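Local coordinates for putative Nitroreductase (Desulfovibrio desulfuricans subsp. desulfuricans str. G20, PDB 3E39) that binds flavin mononucleotide (FMN) and probably acts as a flavin-dependent oxidoreductase of the nitroreductase family, at the interface of chains A and B. Residues are numbered along the deposited sequence; one frame, centred on the assembly and turned at random. Chains: chain A/B, Putative Nitroreductase.

Contact 1: the interface of chains A and B. Residues chain A 12, 15-16, 161-163, 168; chain B 39-42, 46, 48.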
loop_
_atom_site.group_PDB
_atom_site.type_symbol
_atom_site.label_atom_id
_atom_site.label_comp_id
_atom_site.label_asym_id
_atom_site.label_seq_id
_atom_site.Cartn_x
_atom_site.Cartn_y
_atom_site.Cartn_z
ATOM N N ILE A 12 10.590 -3.392 -4.929
ATOM C CA ILE A 12 10.011 -3.406 -3.587
ATOM C C ILE A 12 11.098 -3.285 -2.543
ATOM O O ILE A 12 10.963 -2.540 -1.603
ATOM C CB ILE A 12 9.126 -4.657 -3.368
ATOM C CG1 ILE A 12 7.878 -4.494 -4.218
ATOM C CG2 ILE A 12 8.782 -4.851 -1.884
ATOM C CD1 ILE A 12 7.073 -5.744 -4.488
ATOM N N ARG A 15 13.356 0.359 -3.300
ATOM C CA ARG A 15 12.685 1.642 -3.181
ATOM C C ARG A 15 13.079 2.289 -1.858
ATOM O O ARG A 15 12.919 1.686 -0.790
ATOM C CB ARG A 15 11.183 1.447 -3.138
ATOM C CG ARG A 15 10.372 2.730 -2.862
ATOM C CD ARG A 15 9.100 2.447 -1.983
ATOM N NE ARG A 15 9.482 1.745 -0.750
ATOM C CZ ARG A 15 9.916 2.329 0.364
ATOM N NH1 ARG A 15 10.057 3.654 0.427
ATOM N NH2 ARG A 15 10.274 1.582 1.392
ATOM N N ARG A 16 13.537 3.538 -1.919
ATOM C CA ARG A 16 13.899 4.270 -0.725
ATOM C C ARG A 16 13.200 5.630 -0.691
ATOM O O ARG A 16 12.832 6.200 -1.734
ATOM C CB ARG A 16 15.417 4.553 -0.689
ATOM C CG ARG A 16 16.364 3.368 -0.523
ATOM C CD ARG A 16 16.607 2.952 0.916
ATOM N NE ARG A 16 15.423 2.383 1.554
ATOM C CZ ARG A 16 14.977 1.150 1.324
ATOM N NH1 ARG A 16 15.572 0.380 0.446
ATOM N NH2 ARG A 16 13.879 0.711 1.949
ATOM N N SER A 161 16.482 0.510 7.278
ATOM C CA SER A 161 16.654 -0.818 7.852
ATOM C C SER A 161 15.289 -1.411 8.114
ATOM O O SER A 161 14.291 -0.706 8.181
ATOM C CB SER A 161 17.438 -0.726 9.162
ATOM O OG SER A 161 16.710 -0.104 10.227
ATOM N N ARG A 162 15.229 -2.728 8.161
ATOM C CA ARG A 162 14.000 -3.397 8.593
ATOM C C ARG A 162 14.370 -4.480 9.583
ATOM O O ARG A 162 15.486 -5.037 9.530
ATOM C CB ARG A 162 13.241 -4.023 7.425
ATOM C CG ARG A 162 12.611 -3.045 6.450
ATOM C CD ARG A 162 11.486 -2.165 7.045
ATOM N NE ARG A 162 10.908 -1.415 5.913
ATOM C CZ ARG A 162 11.436 -0.314 5.388
ATOM N NH1 ARG A 162 12.509 0.246 5.932
ATOM N NH2 ARG A 162 10.864 0.261 4.333
ATOM N N ARG A 163 13.442 -4.761 10.482
ATOM C CA ARG A 163 13.575 -5.877 11.423
ATOM C C ARG A 163 13.554 -7.182 10.622
ATOM O O ARG A 163 13.041 -7.217 9.507
ATOM C CB ARG A 163 12.426 -5.871 12.427
ATOM C CG ARG A 163 12.411 -4.663 13.328
ATOM C CD ARG A 163 11.272 -4.727 14.329
ATOM N NE ARG A 163 11.481 -5.735 15.366
ATOM C CZ ARG A 163 10.564 -6.095 16.261
ATOM N NH1 ARG A 163 9.361 -5.542 16.259
ATOM N NH2 ARG A 163 10.842 -7.025 17.165
ATOM N N LEU A 168 8.966 -10.388 13.016
ATOM C CA LEU A 168 7.684 -9.814 12.568
ATOM C C LEU A 168 6.578 -10.869 12.362
ATOM O O LEU A 168 5.413 -10.535 12.191
ATOM C CB LEU A 168 7.922 -9.003 11.294
ATOM C CG LEU A 168 8.881 -7.816 11.431
ATOM C CD1 LEU A 168 9.088 -7.183 10.051
ATOM C CD2 LEU A 168 8.361 -6.795 12.414
ATOM N N ILE B 39 7.419 -6.755 4.521
ATOM C CA ILE B 39 8.184 -6.100 5.593
ATOM C C ILE B 39 8.958 -4.880 5.108
ATOM O O ILE B 39 9.307 -4.008 5.921
ATOM C CB ILE B 39 9.094 -7.085 6.359
ATOM C CG1 ILE B 39 10.287 -7.509 5.523
ATOM C CG2 ILE B 39 8.289 -8.324 6.852
ATOM C CD1 ILE B 39 11.229 -8.442 6.299
ATOM N N TRP B 40 9.237 -4.819 3.806
ATOM C CA TRP B 40 9.932 -3.693 3.210
ATOM C C TRP B 40 9.014 -2.531 2.767
ATOM O O TRP B 40 9.486 -1.518 2.265
ATOM C CB TRP B 40 10.898 -4.140 2.113
ATOM C CG TRP B 40 12.185 -4.651 2.722
ATOM C CD1 TRP B 40 12.500 -5.947 2.998
ATOM C CD2 TRP B 40 13.307 -3.861 3.144
ATOM N NE1 TRP B 40 13.754 -6.016 3.574
ATOM C CE2 TRP B 40 14.268 -4.749 3.674
ATOM C CE3 TRP B 40 13.594 -2.491 3.125
ATOM C CZ2 TRP B 40 15.484 -4.305 4.193
ATOM C CZ3 TRP B 40 14.787 -2.055 3.648
ATOM C CH2 TRP B 40 15.718 -2.955 4.179
ATOM N N ALA B 41 7.714 -2.647 3.013
ATOM C CA ALA B 41 6.849 -1.491 2.808
ATOM C C ALA B 41 7.350 -0.461 3.856
ATOM O O ALA B 41 7.885 -0.834 4.929
ATOM C CB ALA B 41 5.353 -1.843 3.043
ATOM N N PRO B 42 7.118 0.821 3.598
ATOM C CA PRO B 42 7.481 1.876 4.570
ATOM C C PRO B 42 6.470 2.015 5.727
ATOM O O PRO B 42 5.371 1.476 5.681
ATOM C CB PRO B 42 7.479 3.132 3.701
ATOM C CG PRO B 42 6.410 2.843 2.700
ATOM C CD PRO B 42 6.452 1.380 2.409
ATOM N N ASN B 46 9.574 4.579 10.573
ATOM C CA ASN B 46 10.249 3.281 10.458
ATOM C C ASN B 46 9.882 2.427 11.692
ATOM O O ASN B 46 10.694 1.586 12.157
ATOM C CB ASN B 46 11.768 3.367 10.225
ATOM C CG ASN B 46 12.326 2.068 9.654
ATOM O OD1 ASN B 46 11.607 1.331 8.969
ATOM N ND2 ASN B 46 13.607 1.782 9.915
ATOM N N GLN B 48 7.529 0.162 11.803
ATOM C CA GLN B 48 7.253 -1.196 11.328
ATOM C C GLN B 48 6.221 -1.902 12.217
ATOM O O GLN B 48 6.559 -2.858 12.923
ATOM C CB GLN B 48 8.577 -1.971 11.336
ATOM C CG GLN B 48 9.655 -1.334 10.497
ATOM C CD GLN B 48 10.979 -2.040 10.608
ATOM O OE1 GLN B 48 11.084 -3.229 10.277
ATOM N NE2 GLN B 48 12.023 -1.303 11.038
HETATM O O HOH W 1 8.811 -1.114 -0.335
HETATM O O HOH W 2 11.868 -0.652 0.232
HETATM O O HOH W 3 8.134 -3.077 15.300
#
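The indole of B:Trp40 carries A:Arg162 on one face: CG of the arginine stands over the six-membered ring, 3.4 Å from its centroid, a CH-pi contact. The guanidinium of A:Arg162 follows, tilted 33° from the indole, with B:Trp40 CE3 over its centre and B:Ile39 O at its edge. Its NH2 lies at the edge of both the A:Arg15 and A:Arg16 guanidiniums, a gathering of like charges that the nearby carbonyls may ease. A:Arg16 NH2 comes within 3.4 Å of B:Trp40 CZ3, and B:Pro42 CD meets one A:Arg15 face off-centre. In this nitroreductase-family dimer all three arginines bind FMN; the partner chain probably braces them, and Pro42 and Asn46 line the FMN pocket too.

A:Arg162, bent at chi2 (-65°) and extended at chi3, reaches the carbonyls that follow helix 28-39. Its NH2 donates to B:Trp40 O at 3.1 Å and its NE to B:Ala41 O at 3.2 Å, both from well above the carbonyl planes. Arginine suits this place: its stem packs on the indole while its tip serves several carbonyls. NH1 turns back to A:Ser161 O, which also accepts from B:Asn46 ND2 at 3.1 Å.

B:Gln48 takes the backbone N of A:Arg163 on a lone pair of OE1, 2.8 Å away and nearly straight (170° at H). A:Leu168 crosses B:Ile39 obliquely, CD1 pressing tightly on CG2 at 3.5 Å. Two waters join A:Ile12 O to B:Trp40 O.

Contact 2: the interface of chains A and B. Residues chain A 35, 51-54, 85, 138, 143; chain B 167-171.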
loop_
_atom_site.group_PDB
_atom_site.type_symbol
_atom_site.label_atom_id
_atom_site.label_comp_id
_atom_site.label_asym_id
_atom_site.label_seq_id
_atom_site.Cartn_x
_atom_site.Cartn_y
_atom_site.Cartn_z
ATOM N N LEU A 35 0.568 8.699 -11.496
ATOM C CA LEU A 35 -0.841 8.799 -11.115
ATOM C C LEU A 35 -1.610 7.541 -11.561
ATOM O O LEU A 35 -2.439 7.028 -10.810
ATOM C CB LEU A 35 -1.463 10.054 -11.711
ATOM C CG LEU A 35 -1.034 11.399 -11.120
ATOM C CD1 LEU A 35 -1.592 12.513 -12.028
ATOM C CD2 LEU A 35 -1.504 11.550 -9.718
ATOM N N ARG A 51 -8.400 10.528 -4.393
ATOM C CA ARG A 51 -8.414 11.726 -5.232
ATOM C C ARG A 51 -7.000 12.329 -5.150
ATOM O O ARG A 51 -6.312 12.175 -4.135
ATOM C CB ARG A 51 -9.457 12.715 -4.739
ATOM C CG ARG A 51 -10.885 12.208 -4.782
ATOM C CD ARG A 51 -11.401 11.952 -6.213
ATOM N NE ARG A 51 -12.795 11.479 -6.113
ATOM C CZ ARG A 51 -13.169 10.211 -5.946
ATOM N NH1 ARG A 51 -12.286 9.232 -5.967
ATOM N NH2 ARG A 51 -14.472 9.910 -5.823
ATOM N N PHE A 52 -6.601 13.036 -6.198
ATOM C CA PHE A 52 -5.221 13.511 -6.322
ATOM C C PHE A 52 -5.156 14.948 -6.768
ATOM O O PHE A 52 -6.015 15.420 -7.536
ATOM C CB PHE A 52 -4.477 12.637 -7.333
ATOM C CG PHE A 52 -4.657 11.159 -7.076
ATOM C CD1 PHE A 52 -3.823 10.482 -6.219
ATOM C CD2 PHE A 52 -5.739 10.466 -7.628
ATOM C CE1 PHE A 52 -4.001 9.129 -5.973
ATOM C CE2 PHE A 52 -5.921 9.104 -7.358
ATOM C CZ PHE A 52 -5.035 8.447 -6.542
ATOM N N LEU A 53 -4.133 15.645 -6.283
ATOM C CA LEU A 53 -3.883 17.018 -6.694
ATOM C C LEU A 53 -2.392 17.182 -6.920
ATOM O O LEU A 53 -1.593 16.983 -6.005
ATOM C CB LEU A 53 -4.382 17.992 -5.641
ATOM C CG LEU A 53 -4.179 19.478 -5.968
ATOM C CD1 LEU A 53 -4.739 19.907 -7.331
ATOM C CD2 LEU A 53 -4.751 20.279 -4.821
ATOM N N VAL A 54 -2.027 17.560 -8.136
ATOM C CA VAL A 54 -0.621 17.765 -8.494
ATOM C C VAL A 54 -0.212 19.199 -8.254
ATOM O O VAL A 54 -0.911 20.129 -8.702
ATOM C CB VAL A 54 -0.381 17.390 -9.995
ATOM C CG1 VAL A 54 1.074 17.667 -10.426
ATOM C CG2 VAL A 54 -0.779 15.911 -10.268
ATOM N N PHE A 85 -5.844 12.220 -1.341
ATOM C CA PHE A 85 -6.999 12.394 -0.481
ATOM C C PHE A 85 -7.967 11.226 -0.646
ATOM O O PHE A 85 -7.895 10.437 -1.601
ATOM C CB PHE A 85 -7.824 13.641 -0.868
ATOM C CG PHE A 85 -7.029 14.899 -0.975
ATOM C CD1 PHE A 85 -6.342 15.187 -2.146
ATOM C CD2 PHE A 85 -6.981 15.809 0.074
ATOM C CE1 PHE A 85 -5.591 16.326 -2.256
ATOM C CE2 PHE A 85 -6.230 16.961 -0.042
ATOM C CZ PHE A 85 -5.541 17.221 -1.198
ATOM N N LEU A 138 -9.627 23.910 -0.678
ATOM C CA LEU A 138 -10.241 22.571 -0.584
ATOM C C LEU A 138 -11.119 22.478 0.676
ATOM O O LEU A 138 -10.875 23.140 1.678
ATOM C CB LEU A 138 -9.171 21.474 -0.598
ATOM C CG LEU A 138 -8.235 21.445 -1.810
ATOM C CD1 LEU A 138 -7.094 20.406 -1.659
ATOM C CD2 LEU A 138 -9.046 21.194 -3.078
ATOM N N LEU A 143 -13.109 16.141 1.721
ATOM C CA LEU A 143 -11.883 15.379 1.521
ATOM C C LEU A 143 -11.119 15.104 2.803
ATOM O O LEU A 143 -11.061 15.971 3.681
ATOM C CB LEU A 143 -10.991 16.211 0.582
ATOM C CG LEU A 143 -11.510 16.541 -0.839
ATOM C CD1 LEU A 143 -10.643 17.662 -1.453
ATOM C CD2 LEU A 143 -11.569 15.291 -1.709
ATOM N N GLU B 167 -11.038 11.983 -13.869
ATOM C CA GLU B 167 -12.116 12.084 -12.881
ATOM C C GLU B 167 -11.645 12.067 -11.435
ATOM O O GLU B 167 -12.331 12.590 -10.567
ATOM C CB GLU B 167 -13.116 10.944 -13.057
ATOM C CG GLU B 167 -13.918 11.070 -14.331
ATOM C CD GLU B 167 -14.995 10.021 -14.463
ATOM O OE1 GLU B 167 -15.276 9.227 -13.509
ATOM O OE2 GLU B 167 -15.546 9.945 -15.557
ATOM N N LEU B 168 -10.486 11.465 -11.172
ATOM C CA LEU B 168 -9.983 11.357 -9.792
ATOM C C LEU B 168 -9.071 12.516 -9.392
ATOM O O LEU B 168 -8.604 12.584 -8.254
ATOM C CB LEU B 168 -9.241 10.047 -9.609
ATOM C CG LEU B 168 -9.942 8.793 -10.126
ATOM C CD1 LEU B 168 -9.157 7.563 -9.719
ATOM C CD2 LEU B 168 -11.325 8.722 -9.607
ATOM N N LEU B 169 -8.725 13.351 -10.357
ATOM C CA LEU B 169 -7.922 14.524 -10.126
ATOM C C LEU B 169 -8.783 15.680 -9.712
ATOM O O LEU B 169 -9.789 15.971 -10.349
ATOM C CB LEU B 169 -7.159 14.891 -11.380
ATOM C CG LEU B 169 -5.910 14.066 -11.679
ATOM C CD1 LEU B 169 -5.622 14.196 -13.153
ATOM C CD2 LEU B 169 -4.714 14.539 -10.767
ATOM N N LEU B 170 -8.367 16.359 -8.655
ATOM C CA LEU B 170 -9.099 17.499 -8.166
ATOM C C LEU B 170 -8.960 18.727 -9.066
ATOM O O LEU B 170 -9.751 19.674 -8.971
ATOM C CB LEU B 170 -8.668 17.824 -6.748
ATOM C CG LEU B 170 -8.959 16.724 -5.697
ATOM C CD1 LEU B 170 -8.470 17.152 -4.328
ATOM C CD2 LEU B 170 -10.440 16.361 -5.662
ATOM N N GLU B 171 -7.935 18.726 -9.904
ATOM C CA GLU B 171 -7.677 19.797 -10.845
ATOM C C GLU B 171 -6.943 19.121 -11.981
ATOM O O GLU B 171 -6.171 18.175 -11.753
ATOM C CB GLU B 171 -6.815 20.851 -10.163
ATOM C CG GLU B 171 -6.214 21.879 -11.049
ATOM C CD GLU B 171 -5.392 22.820 -10.240
ATOM O OE1 GLU B 171 -5.981 23.568 -9.441
ATOM O OE2 GLU B 171 -4.153 22.774 -10.374
HETATM O O HOH W 4 -3.646 18.212 -10.363
HETATM O O HOH W 5 -2.586 20.631 -10.809
#
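Backbone hydrogen bonds set the register between strand 50-56 of chain A and the segment that leaves helix 165-168 of chain B. A:Phe52 N donates to B:Leu168 O, in the carbonyl plane, at 2.9 Å. B:Leu170 N returns a bond of 2.8 Å to A:Phe52 O, almost straight (172° at H) and nearly along the C=O axis. The two bonds bracket B:Leu169 in a parallel beta bridge with A:Phe52.

Apolar packing falls on both sides of this pairing. B:Leu170 sends CD1 over the A:Phe85 ring, off-centre toward its CD1 and CE1, 3.6 Å from CD1. The same methyl meets A:Leu143 CD1 tip to tip at 3.6 Å. A branched leucine can thus touch several walls at once. B:Leu169 sends CD2 the other way, crossing A:Leu35 CD1 at about a right angle, 3.9 Å apart. B:Leu168 lies side by side with A:Phe52, CB near the ring's CD2. A:Leu53 CD1 packs on the aliphatic CB of B:Glu171.

Water extends the polar pairing: one molecule joins A:Val54 N to B:Glu171 O, and a second joins A:Val54 O to the carboxylate oxygen OE2 of B:Glu171. An extended glutamate is long enough for this bridge, and its carboxylate, if charged, would be solvated by the water. The site docks the C-terminal segment of one subunit against a sheet strand of the other, tying the dimer together.

Contact 3: the interface of chains A and B. Residues chain A 37, 41-42, 102-103, 106-107, 110; chain B 12, 15, 102-103, 106-107, 109-110, 121.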
loop_
_atom_site.group_PDB
_atom_site.type_symbol
_atom_site.label_atom_id
_atom_site.label_comp_id
_atom_site.label_asym_id
_atom_site.label_seq_id
_atom_site.Cartn_x
_atom_site.Cartn_y
_atom_site.Cartn_z
ATOM N N ALA A 37 -0.479 4.540 -11.834
ATOM C CA ALA A 37 -0.121 3.492 -10.848
ATOM C C ALA A 37 -1.017 3.654 -9.615
ATOM O O ALA A 37 -1.559 2.692 -9.070
ATOM C CB ALA A 37 1.352 3.597 -10.451
ATOM N N ALA A 41 -4.258 0.952 -7.824
ATOM C CA ALA A 41 -4.239 0.280 -6.528
ATOM C C ALA A 41 -5.663 -0.226 -6.262
ATOM O O ALA A 41 -6.647 0.356 -6.747
ATOM C CB ALA A 41 -3.810 1.250 -5.416
ATOM N N PRO A 42 -5.797 -1.312 -5.501
ATOM C CA PRO A 42 -7.132 -1.832 -5.171
ATOM C C PRO A 42 -7.864 -0.983 -4.111
ATOM O O PRO A 42 -7.261 -0.188 -3.396
ATOM C CB PRO A 42 -6.816 -3.220 -4.612
ATOM C CG PRO A 42 -5.453 -3.037 -3.978
ATOM C CD PRO A 42 -4.721 -2.138 -4.923
ATOM N N GLY A 102 -3.061 3.988 1.394
ATOM C CA GLY A 102 -1.693 3.474 1.584
ATOM C C GLY A 102 -1.230 2.650 0.381
ATOM O O GLY A 102 -0.070 2.785 -0.101
ATOM N N ALA A 103 -2.141 1.830 -0.142
ATOM C CA ALA A 103 -1.814 0.981 -1.309
ATOM C C ALA A 103 -1.598 1.854 -2.546
ATOM O O ALA A 103 -0.694 1.587 -3.363
ATOM C CB ALA A 103 -2.886 -0.058 -1.540
ATOM N N GLN A 106 1.806 3.587 -2.081
ATOM C CA GLN A 106 2.853 2.629 -2.322
ATOM C C GLN A 106 3.068 2.363 -3.810
ATOM O O GLN A 106 4.199 2.342 -4.254
ATOM C CB GLN A 106 2.582 1.307 -1.574
ATOM C CG GLN A 106 3.740 0.304 -1.660
ATOM C CD GLN A 106 5.065 0.786 -1.026
ATOM O OE1 GLN A 106 5.115 1.759 -0.260
ATOM N NE2 GLN A 106 6.135 0.037 -1.294
ATOM N N ASN A 107 1.982 2.195 -4.576
ATOM C CA ASN A 107 2.090 2.032 -6.019
ATOM C C ASN A 107 2.801 3.216 -6.662
ATOM O O ASN A 107 3.626 3.034 -7.540
ATOM C CB ASN A 107 0.713 1.908 -6.672
ATOM C CG ASN A 107 0.195 0.499 -6.726
ATOM O OD1 ASN A 107 0.853 -0.458 -6.278
ATOM N ND2 ASN A 107 -0.996 0.355 -7.303
ATOM N N LEU A 110 6.548 3.087 -5.868
ATOM C CA LEU A 110 7.160 2.052 -6.699
ATOM C C LEU A 110 7.263 2.544 -8.162
ATOM O O LEU A 110 8.277 2.353 -8.839
ATOM C CB LEU A 110 6.374 0.742 -6.614
ATOM C CG LEU A 110 6.460 0.033 -5.251
ATOM C CD1 LEU A 110 5.507 -1.177 -5.163
ATOM C CD2 LEU A 110 7.922 -0.403 -4.957
ATOM N N ILE B 12 1.904 -3.326 -11.732
ATOM C CA ILE B 12 0.960 -2.478 -11.018
ATOM C C ILE B 12 -0.370 -2.427 -11.733
ATOM O O ILE B 12 -1.417 -2.478 -11.106
ATOM C CB ILE B 12 1.534 -1.058 -10.792
ATOM C CG1 ILE B 12 2.631 -1.131 -9.724
ATOM C CG2 ILE B 12 0.407 -0.094 -10.353
ATOM C CD1 ILE B 12 3.491 0.124 -9.589
ATOM N N ARG B 15 -1.903 -6.504 -11.997
ATOM C CA ARG B 15 -2.237 -7.208 -10.766
ATOM C C ARG B 15 -3.746 -7.179 -10.626
ATOM O O ARG B 15 -4.356 -6.105 -10.634
ATOM C CB ARG B 15 -1.648 -6.488 -9.556
ATOM C CG ARG B 15 -2.104 -7.015 -8.195
ATOM C CD ARG B 15 -2.329 -5.906 -7.188
ATOM N NE ARG B 15 -3.298 -4.905 -7.684
ATOM C CZ ARG B 15 -4.620 -5.022 -7.678
ATOM N NH1 ARG B 15 -5.217 -6.097 -7.200
ATOM N NH2 ARG B 15 -5.358 -4.034 -8.186
ATOM N N GLY B 102 -1.734 -1.004 4.545
ATOM C CA GLY B 102 -2.137 -1.040 3.156
ATOM C C GLY B 102 -0.945 -1.129 2.216
ATOM O O GLY B 102 -0.984 -1.865 1.226
ATOM N N ALA B 103 0.115 -0.396 2.524
ATOM C CA ALA B 103 1.332 -0.421 1.709
ATOM C C ALA B 103 1.976 -1.830 1.742
ATOM O O ALA B 103 2.441 -2.352 0.728
ATOM C CB ALA B 103 2.290 0.672 2.161
ATOM N N GLN B 106 -0.209 -4.179 -0.284
ATOM C CA GLN B 106 0.023 -3.914 -1.697
ATOM C C GLN B 106 1.350 -4.527 -2.147
ATOM O O GLN B 106 1.415 -5.143 -3.194
ATOM C CB GLN B 106 -0.021 -2.419 -2.005
ATOM C CG GLN B 106 0.024 -2.077 -3.498
ATOM C CD GLN B 106 -1.125 -2.686 -4.314
ATOM O OE1 GLN B 106 -2.132 -3.121 -3.762
ATOM N NE2 GLN B 106 -0.989 -2.676 -5.648
ATOM N N ASN B 107 2.418 -4.335 -1.397
ATOM C CA ASN B 107 3.685 -4.991 -1.753
ATOM C C ASN B 107 3.530 -6.502 -1.904
ATOM O O ASN B 107 4.121 -7.133 -2.793
ATOM C CB ASN B 107 4.790 -4.719 -0.714
ATOM C CG ASN B 107 5.541 -3.430 -0.953
ATOM O OD1 ASN B 107 5.303 -2.716 -1.926
ATOM N ND2 ASN B 107 6.476 -3.115 -0.037
ATOM N N LEU B 109 0.751 -8.232 -2.614
ATOM C CA LEU B 109 -0.064 -8.537 -3.799
ATOM C C LEU B 109 0.800 -8.413 -5.065
ATOM O O LEU B 109 0.718 -9.250 -5.988
ATOM C CB LEU B 109 -1.258 -7.578 -3.864
ATOM C CG LEU B 109 -2.329 -7.619 -2.761
ATOM C CD1 LEU B 109 -3.447 -6.613 -3.047
ATOM C CD2 LEU B 109 -2.915 -9.020 -2.672
ATOM N N LEU B 110 1.632 -7.361 -5.116
ATOM C CA LEU B 110 2.506 -7.175 -6.273
ATOM C C LEU B 110 3.533 -8.293 -6.379
ATOM O O LEU B 110 3.789 -8.808 -7.466
ATOM C CB LEU B 110 3.206 -5.809 -6.235
ATOM C CG LEU B 110 2.256 -4.619 -6.381
ATOM C CD1 LEU B 110 2.931 -3.303 -6.018
ATOM C CD2 LEU B 110 1.647 -4.542 -7.780
ATOM N N TRP B 121 -6.895 -9.544 -1.696
ATOM C CA TRP B 121 -6.986 -8.830 -0.432
ATOM C C TRP B 121 -8.377 -9.084 0.144
ATOM O O TRP B 121 -9.388 -8.736 -0.497
ATOM C CB TRP B 121 -6.866 -7.330 -0.731
ATOM C CG TRP B 121 -6.835 -6.401 0.431
ATOM C CD1 TRP B 121 -7.460 -6.534 1.640
ATOM C CD2 TRP B 121 -6.211 -5.120 0.450
ATOM N NE1 TRP B 121 -7.241 -5.431 2.407
ATOM C CE2 TRP B 121 -6.479 -4.541 1.696
ATOM C CE3 TRP B 121 -5.431 -4.414 -0.460
ATOM C CZ2 TRP B 121 -5.981 -3.296 2.052
ATOM C CZ3 TRP B 121 -4.958 -3.180 -0.104
ATOM C CH2 TRP B 121 -5.222 -2.641 1.139
HETATM O O HOH W 6 -2.304 -2.272 -8.509
#
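This is a two-fold symmetric helix-to-helix interface: helices 94-114 of the two chains pack against each other across the axis and join the subunits of this nitroreductase-family dimer. Near the axis the two Leu110 side chains meet tip to tip, A:Leu110 CD1 and B:Leu110 CD1 lying a tight 3.4 Å apart. Small A:Ala103 and B:Ala103 let the helices come close, each methyl resting on CB of the opposing Gln106.

Two reciprocal amide bonds flank this apolar centre. A:Gln106 NE2 donates to B:Asn107 OD1 at 2.9 Å, and B:Gln106 NE2 to A:Asn107 OD1 at 3.0 Å. Both lie in the asparagine carbonyl plane, on a lone pair, but are noticeably bent. Each glutamine has CG anti to its backbone N (chi1 -173° in A:Gln106) and bends at chi2, so the side chains cross at about a right angle, amide planes 75° apart. Amides suit identical helices because they donate and accept without bringing like charges together.

A:Asn107 is held by a second bond, ND2 to A:Ala37 O at 3.0 Å, which fixes the turn of its amide. B:Ile12 slides past in the opposite direction and lays CG2 near that ND2. A water links ND2 to B:Ile12 O and B:Arg15 NE, the last bond nearly straight (170° at H). Compact A:Pro42 packs CG at the CE3 corner of B:Trp121, 3.8 Å away, crossing it at about a right angle; its CD lies 3.7 Å from B:Gln106 CD.

Contact 3 lies about 15 Å from contact 1 and about 18 Å from contact 2, whereas contacts 1 and 2 are about 28 Å apart, measured between the centres of their C-alpha atoms. Helix 28-39 contributes to all three. Ile12, Arg15, Ala41 and Pro42 serve in both contacts 1 and 3, and Leu168 in both 1 and 2, with the chains exchanged. Through the two-fold axis each contact recurs, so the helical centre is flanked by exchanged C-terminal segments. The FMN pocket draws on Arg15, Arg16 and Arg162 and on Pro42 and Asn46, which face each other from opposite chains in contact 1, so the dimer probably completes the flavin site.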